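Local coordinates for protein mandelate racemase/muconate lactonizing enzyme (Roseovarius nubinhibens ISM, PDB 3FVD) that probably catalyses a magnesium-dependent reaction that starts by removing a proton next to a substrate carboxylate, as in other mandelate racemase/muconate lactonizing enzymes, at residues A[194-199]-A[218-223]; A[57-62]-A[242-247]. All coordinates share one frame; numbering follows the deposited sequence.

How the contacts relate
Both contacts meet at one magnesium ion and share two of its waters, their centres about 13 Å apart. Contact 1 joins neighbouring parallel strands 192-196 and 218-220 of the barrel sheet and the loops that follow them. Contact 2 brings the loop after strand 48-52, from the N-terminal domain, against the loop after strand 240-242, the next barrel strand beyond 218-220. Along the chain, contact 1 is nested inside the long excursion closed by contact 2. The two also touch directly: Arg199 NH1 hydrogen-bonds to Tyr59 O, and Gln221 OE1 accepts from Asp243 N. The metal site is thus built by successive barrel strands and overhung by the N-terminal domain.

Contact 1: A[194-199]-A[218-223]; sequences TFDVNR and WIEQPC. With MG (magnesium ion), chain C.
Phe195 N meets Trp218 O at 2.9 Å and Glu220 N meets Phe195 O at 2.8 Å, nearly straight backbone hydrogen bonds that hold two parallel strands in register. Just past strand 192-196, Val197 N reaches Glu220 O only weakly, but Arg199 N closes on Gln221 O at 3.0 Å and ties the loops together. Gln221 folds back to give NE2 to Cys223 O. Apolar contact lies on the Phe195-Ile219 face, where Ile219 CD1 leans on Phe195 CB; just beyond, Ile219 CG2 meets Val197 CG2 at 3.7 Å. On the other face the carboxylates of Asp196 and Glu220 stack with planes 1° apart, Asp196 OD1 lying 3.8 Å from Glu220 OE1. With chi1 at -173° and 179°, the two acids extend alike from the same face of the sheet. Magnesium, held by Glu220 OE2 at 2.4 Å, and salt bridges from Asp196 to Lys167 and Glu220 to Lys265 probably offset their repulsion. Asp196 is a known magnesium ligand of this protein; here its OD1 stands 3.1 Å off the ion, and metal-bound water 1 donates to OD2, bridging acid and ion. Metal-binding acids at the C-terminal ends of consecutive strands, joined by a beta-alpha-beta crossover, are characteristic of the enolase-superfamily barrel.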
loop_
_atom_site.group_PDB
_atom_site.type_symbol
_atom_site.label_atom_id
_atom_site.label_comp_id
_atom_site.label_asym_id
_atom_site.label_seq_id
_atom_site.Cartn_x
_atom_site.Cartn_y
_atom_site.Cartn_z
ATOM N N THR A 194 17.032 28.886 2.935
ATOM C CA THR A 194 16.944 27.447 3.009
ATOM C C THR A 194 17.888 26.970 4.090
ATOM O O THR A 194 19.029 27.421 4.136
ATOM C CB THR A 194 17.430 26.827 1.641
ATOM O OG1 THR A 194 16.485 27.160 0.618
ATOM C CG2 THR A 194 17.623 25.306 1.683
ATOM N N PHE A 195 17.431 26.033 4.920
ATOM C CA PHE A 195 18.267 25.452 5.973
ATOM C C PHE A 195 18.900 24.220 5.419
ATOM O O PHE A 195 18.234 23.184 5.269
ATOM C CB PHE A 195 17.461 25.206 7.250
ATOM C CG PHE A 195 16.983 26.496 7.884
ATOM C CD1 PHE A 195 15.670 26.915 7.707
ATOM C CD2 PHE A 195 17.899 27.344 8.611
ATOM C CE1 PHE A 195 15.245 28.137 8.274
ATOM C CE2 PHE A 195 17.505 28.510 9.130
ATOM C CZ PHE A 195 16.169 28.913 8.981
ATOM N N ASP A 196 20.162 24.352 5.029
ATOM C CA ASP A 196 20.951 23.206 4.530
ATOM C C ASP A 196 21.574 22.398 5.689
ATOM O O ASP A 196 22.505 22.844 6.322
ATOM C CB ASP A 196 22.034 23.699 3.542
ATOM C CG ASP A 196 22.783 22.566 2.838
ATOM O OD1 ASP A 196 22.366 21.384 2.937
ATOM O OD2 ASP A 196 23.798 22.853 2.146
ATOM N N VAL A 197 21.069 21.197 5.937
ATOM C CA VAL A 197 21.498 20.359 7.042
ATOM C C VAL A 197 22.622 19.451 6.581
ATOM O O VAL A 197 23.398 18.950 7.359
ATOM C CB VAL A 197 20.293 19.457 7.482
ATOM C CG1 VAL A 197 20.642 18.676 8.692
ATOM C CG2 VAL A 197 19.047 20.327 7.758
ATOM N N ASN A 198 22.680 19.194 5.295
ATOM C CA ASN A 198 23.705 18.340 4.750
ATOM C C ASN A 198 23.888 16.942 5.343
ATOM O O ASN A 198 25.022 16.510 5.614
ATOM C CB ASN A 198 25.036 19.061 4.671
ATOM C CG ASN A 198 25.663 18.860 3.326
ATOM O OD1 ASN A 198 25.911 17.688 2.899
ATOM N ND2 ASN A 198 25.826 19.990 2.573
ATOM N N ARG A 199 22.772 16.214 5.488
ATOM C CA ARG A 199 22.796 14.866 5.950
ATOM C C ARG A 199 23.263 14.739 7.401
ATOM O O ARG A 199 23.432 13.644 7.878
ATOM C CB ARG A 199 23.663 14.014 5.021
ATOM C CG ARG A 199 23.247 14.151 3.566
ATOM C CD ARG A 199 24.138 13.404 2.681
ATOM N NE ARG A 199 25.274 14.262 2.430
ATOM C CZ ARG A 199 26.341 13.922 1.730
ATOM N NH1 ARG A 199 27.351 14.809 1.529
ATOM N NH2 ARG A 199 26.375 12.705 1.208
ATOM N N TRP A 218 12.194 26.004 3.695
ATOM C CA TRP A 218 12.792 24.776 3.189
ATOM C C TRP A 218 13.846 24.217 4.113
ATOM O O TRP A 218 14.688 24.985 4.651
ATOM C CB TRP A 218 13.532 25.036 1.895
ATOM C CG TRP A 218 12.745 25.271 0.685
ATOM C CD1 TRP A 218 12.534 26.476 0.074
ATOM C CD2 TRP A 218 12.181 24.275 -0.176
ATOM N NE1 TRP A 218 11.848 26.292 -1.101
ATOM C CE2 TRP A 218 11.621 24.953 -1.281
ATOM C CE3 TRP A 218 12.100 22.866 -0.121
ATOM C CZ2 TRP A 218 10.983 24.279 -2.332
ATOM C CZ3 TRP A 218 11.439 22.185 -1.157
ATOM C CH2 TRP A 218 10.936 22.873 -2.266
ATOM N N ILE A 219 13.794 22.883 4.280
ATOM C CA ILE A 219 14.873 22.107 4.893
ATOM C C ILE A 219 15.521 21.243 3.808
ATOM O O ILE A 219 14.838 20.457 3.102
ATOM C CB ILE A 219 14.343 21.179 5.951
ATOM C CG1 ILE A 219 13.378 21.919 6.905
ATOM C CG2 ILE A 219 15.514 20.491 6.751
ATOM C CD1 ILE A 219 14.004 23.182 7.605
ATOM N N GLU A 220 16.829 21.366 3.651
ATOM C CA GLU A 220 17.491 20.634 2.562
ATOM C C GLU A 220 18.209 19.394 3.090
ATOM O O GLU A 220 19.020 19.473 4.008
ATOM C CB GLU A 220 18.441 21.569 1.810
ATOM C CG GLU A 220 19.201 20.987 0.684
ATOM C CD GLU A 220 20.226 21.983 0.139
ATOM O OE1 GLU A 220 20.114 23.216 0.453
ATOM O OE2 GLU A 220 21.166 21.525 -0.574
ATOM N N GLN A 221 17.885 18.248 2.516
ATOM C CA GLN A 221 18.548 16.968 2.868
ATOM C C GLN A 221 18.829 16.813 4.390
ATOM O O GLN A 221 19.958 16.869 4.811
ATOM C CB GLN A 221 19.832 16.840 2.018
ATOM C CG GLN A 221 20.480 15.447 1.948
ATOM C CD GLN A 221 19.700 14.462 1.131
ATOM O OE1 GLN A 221 19.473 14.629 -0.072
ATOM N NE2 GLN A 221 19.284 13.406 1.785
ATOM N N PRO A 222 17.776 16.660 5.229
ATOM C CA PRO A 222 18.049 16.509 6.671
ATOM C C PRO A 222 18.903 15.265 7.002
ATOM O O PRO A 222 19.847 15.326 7.876
ATOM C CB PRO A 222 16.650 16.401 7.328
ATOM C CG PRO A 222 15.684 16.098 6.223
ATOM C CD PRO A 222 16.331 16.600 4.902
ATOM N N CYS A 223 18.640 14.179 6.274
ATOM C CA CYS A 223 19.255 12.899 6.626
ATOM C C CYS A 223 20.099 12.327 5.513
ATOM O O CYS A 223 20.112 12.844 4.419
ATOM C CB CYS A 223 18.162 11.906 7.012
ATOM S SG CYS A 223 17.100 12.441 8.398
HETATM MG MG MG C . 22.565 19.761 0.295
HETATM O O HOH W 1 24.740 21.011 0.648
HETATM O O HOH W 2 22.193 18.868 2.414
#

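Contact 2: A[57-62]-A[242-247]; sequences HSYLPA and LDECLH. With MG (magnesium ion), chain C.
Tyr59 points its hydroxyl at the carboxylate of Glu244, the two side chains meeting at about a right angle with ring and carboxylate planes 87° apart. Glu244 OE2 sits at the ring's edge, near its plane, and takes a very short hydrogen bond from Tyr59 OH (2.5 Å). Turned away from its amide nitrogen (chi1 169°), the tyrosine swings its ring across to the metal loop. Glu244 is bent at chi2 (83°), which turns both its oxygens to the magnesium ion, OE2 at 2.5 Å and OE1 more loosely at 2.7 Å. Asp243 OD2 is another long, loose ligand at 2.7 Å and salt-bridged to Lys267; OD1 pairs with Arg270, and water 3 donates to both Tyr59 OH and Asp243 OD1. In this enolase-superfamily architecture, a loop of the N-terminal capping domain overhangs the barrel mouth, here bringing Tyr59 up to metal-binding acids held on a type I turn from Asp243 to Leu246. A phenylalanine in place of Tyr59 would probably leave Glu244 OE2 with the metal but without its hydroxyl donor, and water 3 without its acceptor on the capping loop. Leu60 CD2 rests against the Glu244 backbone, 3.7 Å from Glu244 O and near CB. Farther out, Pro61 crosses His247 at about a right angle, Pro61 CD being 3.9 Å from His247 CE1, and Pro61 packs on Pro98 of a neighbouring subunit.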
loop_
_atom_site.group_PDB
_atom_site.type_symbol
_atom_site.label_atom_id
_atom_site.label_comp_id
_atom_site.label_asym_id
_atom_site.label_seq_id
_atom_site.Cartn_x
_atom_site.Cartn_y
_atom_site.Cartn_z
ATOM N N HIS A 57 36.964 15.197 -1.625
ATOM C CA HIS A 57 36.749 13.791 -1.938
ATOM C C HIS A 57 35.829 13.129 -0.939
ATOM O O HIS A 57 35.689 11.894 -0.978
ATOM C CB HIS A 57 38.075 13.031 -2.017
ATOM C CG HIS A 57 38.967 13.211 -0.830
ATOM N ND1 HIS A 57 38.721 12.600 0.397
ATOM C CD2 HIS A 57 40.124 13.916 -0.684
ATOM C CE1 HIS A 57 39.689 12.937 1.243
ATOM N NE2 HIS A 57 40.544 13.730 0.615
ATOM N N SER A 58 35.241 13.926 -0.022
ATOM C CA SER A 58 34.381 13.356 1.006
ATOM C C SER A 58 32.963 13.857 0.893
ATOM O O SER A 58 32.140 13.581 1.722
ATOM C CB SER A 58 34.919 13.682 2.393
ATOM O OG SER A 58 34.650 15.028 2.726
ATOM N N TYR A 59 32.663 14.611 -0.125
ATOM C CA TYR A 59 31.337 15.202 -0.139
ATOM C C TYR A 59 30.386 14.217 -0.858
ATOM O O TYR A 59 29.308 13.946 -0.376
ATOM C CB TYR A 59 31.372 16.568 -0.812
ATOM C CG TYR A 59 30.029 17.160 -1.109
ATOM C CD1 TYR A 59 29.122 17.418 -0.080
ATOM C CD2 TYR A 59 29.675 17.543 -2.435
ATOM C CE1 TYR A 59 27.848 17.927 -0.365
ATOM C CE2 TYR A 59 28.386 18.070 -2.706
ATOM C CZ TYR A 59 27.496 18.258 -1.646
ATOM O OH TYR A 59 26.213 18.791 -1.883
ATOM N N LEU A 60 30.822 13.689 -2.002
ATOM C CA LEU A 60 30.038 12.766 -2.809
ATOM C C LEU A 60 30.995 11.659 -3.305
ATOM O O LEU A 60 32.210 11.714 -3.041
ATOM C CB LEU A 60 29.423 13.519 -3.978
ATOM C CG LEU A 60 28.195 14.408 -3.708
ATOM C CD1 LEU A 60 27.913 15.339 -4.845
ATOM C CD2 LEU A 60 26.884 13.550 -3.397
ATOM N N PRO A 61 30.452 10.622 -4.015
ATOM C CA PRO A 61 31.371 9.600 -4.515
ATOM C C PRO A 61 32.071 10.129 -5.716
ATOM O O PRO A 61 31.639 9.889 -6.854
ATOM C CB PRO A 61 30.458 8.436 -4.847
ATOM C CG PRO A 61 29.196 8.700 -3.984
ATOM C CD PRO A 61 29.045 10.189 -4.084
ATOM N N ALA A 62 33.170 10.854 -5.456
ATOM C CA ALA A 62 33.876 11.612 -6.452
ATOM C C ALA A 62 35.167 12.172 -5.860
ATOM O O ALA A 62 35.193 12.609 -4.711
ATOM C CB ALA A 62 32.947 12.779 -6.976
ATOM N N LEU A 242 15.581 17.729 -1.655
ATOM C CA LEU A 242 16.602 16.682 -1.704
ATOM C C LEU A 242 17.735 17.104 -2.579
ATOM O O LEU A 242 17.553 17.905 -3.463
ATOM C CB LEU A 242 16.055 15.331 -2.186
ATOM C CG LEU A 242 15.008 14.729 -1.218
ATOM C CD1 LEU A 242 14.603 13.456 -1.757
ATOM C CD2 LEU A 242 15.583 14.483 0.155
ATOM N N ASP A 243 18.909 16.537 -2.323
ATOM C CA ASP A 243 20.113 16.910 -3.001
ATOM C C ASP A 243 21.111 15.707 -3.103
ATOM O O ASP A 243 21.135 15.011 -4.083
ATOM C CB ASP A 243 20.743 18.137 -2.286
ATOM C CG ASP A 243 22.080 18.604 -2.930
ATOM O OD1 ASP A 243 22.405 18.120 -4.022
ATOM O OD2 ASP A 243 22.823 19.462 -2.340
ATOM N N GLU A 244 21.925 15.497 -2.092
ATOM C CA GLU A 244 23.016 14.574 -2.161
ATOM C C GLU A 244 22.623 13.102 -2.362
ATOM O O GLU A 244 23.424 12.364 -2.918
ATOM C CB GLU A 244 23.885 14.663 -0.890
ATOM C CG GLU A 244 24.686 15.949 -0.761
ATOM C CD GLU A 244 23.901 17.145 -0.168
ATOM O OE1 GLU A 244 22.699 17.018 0.201
ATOM O OE2 GLU A 244 24.496 18.261 -0.156
ATOM N N CYS A 245 21.462 12.649 -1.876
ATOM C CA CYS A 245 21.088 11.221 -2.069
ATOM C C CYS A 245 20.586 10.926 -3.496
ATOM O O CYS A 245 20.276 9.805 -3.803
ATOM C CB CYS A 245 20.035 10.748 -1.089
ATOM S SG CYS A 245 18.437 11.563 -1.325
ATOM N N LEU A 246 20.493 11.928 -4.361
ATOM C CA LEU A 246 19.961 11.685 -5.689
ATOM C C LEU A 246 21.064 11.420 -6.753
ATOM O O LEU A 246 21.543 12.331 -7.390
ATOM C CB LEU A 246 19.136 12.874 -6.124
ATOM C CG LEU A 246 18.063 13.360 -5.145
ATOM C CD1 LEU A 246 17.702 14.793 -5.471
ATOM C CD2 LEU A 246 16.862 12.475 -5.209
ATOM N N HIS A 247 21.423 10.182 -6.991
ATOM C CA HIS A 247 22.609 9.926 -7.829
ATOM C C HIS A 247 22.307 9.709 -9.270
ATOM O O HIS A 247 23.209 9.762 -10.088
ATOM C CB HIS A 247 23.399 8.720 -7.315
ATOM C CG HIS A 247 23.929 8.941 -5.945
ATOM N ND1 HIS A 247 24.952 9.841 -5.682
ATOM C CD2 HIS A 247 23.535 8.448 -4.751
ATOM C CE1 HIS A 247 25.182 9.858 -4.382
ATOM N NE2 HIS A 247 24.331 9.028 -3.794
HETATM MG MG MG C . 22.565 19.761 0.295
HETATM O O HOH W 3 24.820 17.487 -4.174
HETATM O O HOH W 2 22.193 18.868 2.414
HETATM O O HOH W 1 24.740 21.011 0.648
#